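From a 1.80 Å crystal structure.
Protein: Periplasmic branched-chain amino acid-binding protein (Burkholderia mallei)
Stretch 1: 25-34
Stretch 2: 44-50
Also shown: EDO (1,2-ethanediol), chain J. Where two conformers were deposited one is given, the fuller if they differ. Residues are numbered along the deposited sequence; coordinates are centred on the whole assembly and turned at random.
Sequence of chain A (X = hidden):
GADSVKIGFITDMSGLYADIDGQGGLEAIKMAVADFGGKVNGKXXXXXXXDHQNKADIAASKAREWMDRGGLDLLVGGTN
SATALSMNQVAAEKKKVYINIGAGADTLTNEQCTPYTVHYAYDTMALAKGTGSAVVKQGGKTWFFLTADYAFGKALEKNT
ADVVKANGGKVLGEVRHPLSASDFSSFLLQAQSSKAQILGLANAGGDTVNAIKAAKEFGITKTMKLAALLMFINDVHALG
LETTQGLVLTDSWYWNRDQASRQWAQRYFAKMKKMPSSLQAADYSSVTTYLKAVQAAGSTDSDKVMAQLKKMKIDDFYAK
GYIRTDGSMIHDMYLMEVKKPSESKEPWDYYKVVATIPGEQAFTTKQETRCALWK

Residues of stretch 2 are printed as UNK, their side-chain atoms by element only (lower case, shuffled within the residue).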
# COMPACT_ATOMS: atom_id res chain seq x y z
N GLY A 25 -0.81 -9.11 -8.81
CA GLY A 25 -2.03 -8.67 -8.11
C GLY A 25 -3.26 -9.14 -8.84
O GLY A 25 -4.22 -9.58 -8.21
N LEU A 26 -3.24 -9.05 -10.17
CA LEU A 26 -4.34 -9.54 -11.02
C LEU A 26 -4.53 -11.04 -10.82
O LEU A 26 -5.65 -11.53 -10.63
CB LEU A 26 -4.05 -9.23 -12.49
CG LEU A 26 -5.07 -9.80 -13.50
CD1 LEU A 26 -6.53 -9.35 -13.26
CD2 LEU A 26 -4.62 -9.49 -14.95
N GLU A 27 -3.41 -11.78 -10.83
CA GLU A 27 -3.46 -13.22 -10.58
C GLU A 27 -4.12 -13.55 -9.20
O GLU A 27 -4.97 -14.48 -9.10
CB GLU A 27 -2.04 -13.79 -10.64
CG GLU A 27 -2.00 -15.28 -10.81
CD GLU A 27 -2.24 -16.03 -9.53
OE1 GLU A 27 -1.85 -15.53 -8.43
OE2 GLU A 27 -2.83 -17.14 -9.62
N ALA A 28 -3.74 -12.81 -8.18
CA ALA A 28 -4.28 -12.97 -6.83
C ALA A 28 -5.79 -12.70 -6.79
O ALA A 28 -6.56 -13.44 -6.17
CB ALA A 28 -3.51 -12.08 -5.85
N ILE A 29 -6.23 -11.67 -7.52
CA ILE A 29 -7.66 -11.38 -7.66
C ILE A 29 -8.41 -12.51 -8.33
O ILE A 29 -9.47 -12.92 -7.86
CB ILE A 29 -7.89 -10.04 -8.38
CG1 ILE A 29 -7.51 -8.89 -7.46
CG2 ILE A 29 -9.36 -9.94 -8.89
CD1 ILE A 29 -7.39 -7.49 -8.13
N LYS A 30 -7.88 -13.03 -9.43
CA LYS A 30 -8.52 -14.14 -10.11
C LYS A 30 -8.55 -15.39 -9.24
O LYS A 30 -9.52 -16.11 -9.29
CB LYS A 30 -7.88 -14.38 -11.50
CG LYS A 30 -8.16 -13.18 -12.43
CD LYS A 30 -7.53 -13.29 -13.81
CE LYS A 30 -8.26 -14.35 -14.67
NZ LYS A 30 -9.69 -14.00 -15.02
N MSE A 31 -7.50 -15.64 -8.44
CA MSE A 31 -7.53 -16.80 -7.54
C MSE A 31 -8.63 -16.63 -6.50
O MSE A 31 -9.34 -17.58 -6.23
CB MSE A 31 -6.19 -17.04 -6.86
CG MSE A 31 -5.12 -17.58 -7.77
SE MSE A 31 -3.51 -17.97 -6.73
CE MSE A 31 -4.46 -18.99 -5.42
N ALA A 32 -8.78 -15.43 -5.94
CA ALA A 32 -9.85 -15.17 -4.95
C ALA A 32 -11.25 -15.42 -5.56
O ALA A 32 -12.11 -15.97 -4.93
CB ALA A 32 -9.77 -13.72 -4.43
N VAL A 33 -11.44 -15.00 -6.80
CA VAL A 33 -12.72 -15.23 -7.49
C VAL A 33 -12.97 -16.74 -7.66
O VAL A 33 -14.06 -17.24 -7.35
CB VAL A 33 -12.76 -14.49 -8.82
CG1 VAL A 33 -13.98 -14.90 -9.66
CG2 VAL A 33 -12.77 -12.96 -8.52
N ALA A 34 -11.97 -17.45 -8.16
CA ALA A 34 -12.09 -18.89 -8.34
C ALA A 34 -12.31 -19.57 -7.02
O ALA A 34 -13.19 -20.44 -6.90
CB ALA A 34 -10.84 -19.44 -9.03
N UNK A 44 -22.31 -15.23 -12.59
CA UNK A 44 -20.87 -15.42 -12.72
C UNK A 44 -20.14 -14.13 -12.44
O UNK A 44 -20.67 -13.02 -12.70
c UNK A 44 -20.69 -15.82 -14.18
c UNK A 44 -23.01 -15.35 -13.88
c UNK A 44 -21.91 -15.22 -14.87
N UNK A 45 -18.96 -14.27 -11.87
CA UNK A 45 -18.07 -13.14 -11.61
C UNK A 45 -17.07 -12.99 -12.73
O UNK A 45 -16.37 -13.94 -13.07
c UNK A 45 -16.23 -12.18 -10.15
c UNK A 45 -18.29 -13.39 -9.16
c UNK A 45 -17.30 -13.34 -10.32
c UNK A 45 -17.85 -14.18 -7.98
N UNK A 46 -17.00 -11.79 -13.29
CA UNK A 46 -16.02 -11.50 -14.35
C UNK A 46 -15.01 -10.47 -13.88
O UNK A 46 -15.38 -9.48 -13.24
c UNK A 46 -17.61 -11.83 -16.37
c UNK A 46 -18.26 -11.06 -17.55
o UNK A 46 -19.29 -11.51 -18.10
o UNK A 46 -17.73 -9.98 -17.92
c UNK A 46 -16.73 -10.92 -15.57
N UNK A 47 -13.74 -10.68 -14.22
CA UNK A 47 -12.68 -9.76 -13.87
C UNK A 47 -12.19 -9.07 -15.15
O UNK A 47 -11.88 -9.71 -16.16
c UNK A 47 -12.01 -11.07 -11.77
c UNK A 47 -11.53 -10.49 -13.13
c UNK A 47 -10.36 -9.59 -12.92
N UNK A 48 -12.15 -7.76 -15.10
CA UNK A 48 -11.51 -6.95 -16.11
C UNK A 48 -10.35 -6.16 -15.49
O UNK A 48 -10.31 -5.93 -14.28
c UNK A 48 -13.59 -6.91 -17.55
c UNK A 48 -13.19 -5.04 -15.79
c UNK A 48 -12.53 -6.03 -16.80
N UNK A 49 -9.38 -5.77 -16.32
CA UNK A 49 -8.21 -5.08 -15.82
C UNK A 49 -7.64 -4.09 -16.80
O UNK A 49 -7.94 -4.15 -17.98
o UNK A 49 -5.15 -9.14 -19.71
c UNK A 49 -5.64 -8.40 -18.66
c UNK A 49 -5.46 -6.54 -17.19
c UNK A 49 -7.28 -8.06 -16.96
c UNK A 49 -4.97 -7.30 -18.26
c UNK A 49 -7.15 -6.09 -15.39
c UNK A 49 -6.79 -8.81 -18.02
c UNK A 49 -6.62 -6.91 -16.54
N UNK A 50 -6.83 -3.17 -16.30
CA UNK A 50 -6.17 -2.20 -17.16
C UNK A 50 -4.88 -1.75 -16.52
O UNK A 50 -4.77 -1.73 -15.29
c UNK A 50 -7.10 -0.99 -17.43
C1 EDO J . -13.12 -14.45 -14.93
O1 EDO J . -12.90 -13.13 -15.48
C2 EDO J . -13.01 -14.46 -13.41
O2 EDO J . -11.62 -14.34 -12.98
O HOH W 1 -9.61 -11.42 -16.39

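Position 44 carries three side-chain carbons that close a ring onto its own backbone N, and they touch nothing on the helix. The arrangement belongs to one residue alone: Pro44, which is exposed.

At position 45 there are four carbons, forked at the first, with one arm two carbons long. The CA-to-CB bond points toward the helix, and the short arm packs against Val33. This is the branching of isoleucine; leucine would fork one carbon later. The residue is Ile45, with chi1 in m and chi2 in t, and Ile45 CG2 lies 3.6 Å from Val33 CG1.

Position 46 has three carbons in an unforked chain, the third bearing two oxygens. Its CA-to-CB bond points away from the helix, in keeping with the alternation of a strand, and the side chain is exposed and makes no contact with the helix. A terminal pair of oxygens on a chain of this length marks a carboxylate and identifies Glu46.

Position 47 returns to the helix side with three carbons, one carrying the other two, and the forked carbons reach Leu26, Ile29, Lys30 and Val33. With no oxygen on the fork, threonine is excluded and the residue is Val47. The closest pairs are Val47 CG1 with Leu26 CD1 at 3.9 Å and with Lys30 CG at 4.2 Å, and Val47 CG2 with Val33 CG2 at 3.8 Å and with Ile29 CG2 at 4.1 Å.

The same count and fork recur at position 48, again three carbons without a heteroatom. Here the CA-to-CB bond points away, and there is no contact with the helix despite the identical composition. This is Val48.

At position 49 a single carbon leads to a ring of six carbons bearing one oxygen, one face of it covered by Leu26; this is a phenol, and the residue is Tyr49. In Tyr49, chi1 is p, and Leu26 CD2 sits 3.6 Å from the centroid of the Tyr49 ring and only 9° off its normal, a CH-pi contact.

Position 50 has one side-chain carbon, which lies beyond the reach of the helix; the residue is therefore Ala50.

The strand runs almost exactly antiparallel to the helix, at 176°, with the axes 9.6 Å apart at closest approach. Ile45 packs on Val33, Tyr49 on Leu26, and Val47 between them on Leu26, Ile29, Lys30 and Val33; the antiparallel run explains why the strand numbers rise as the helix numbers fall. Val47 occupies the middle of this apolar seam and gives up the most surface, 84 Å². No direct hydrogen bond joins the two stretches. Polar links instead run along the margin from Lys30, whose CA-to-CB bond points sideways but whose end comes nearer the strand. Lys30 NZ donates to the O of a water at 2.9 Å, and that water O donates to Val47 O at 2.9 Å. Lys30 NZ also donates to EDO O2 at 2.8 Å, and Val47 N donates to EDO O1 at 2.9 Å, so the diol, probably from the crystallisation liquor, forms a second bridge.

Stretch 2 (44-50) PIEVVYA
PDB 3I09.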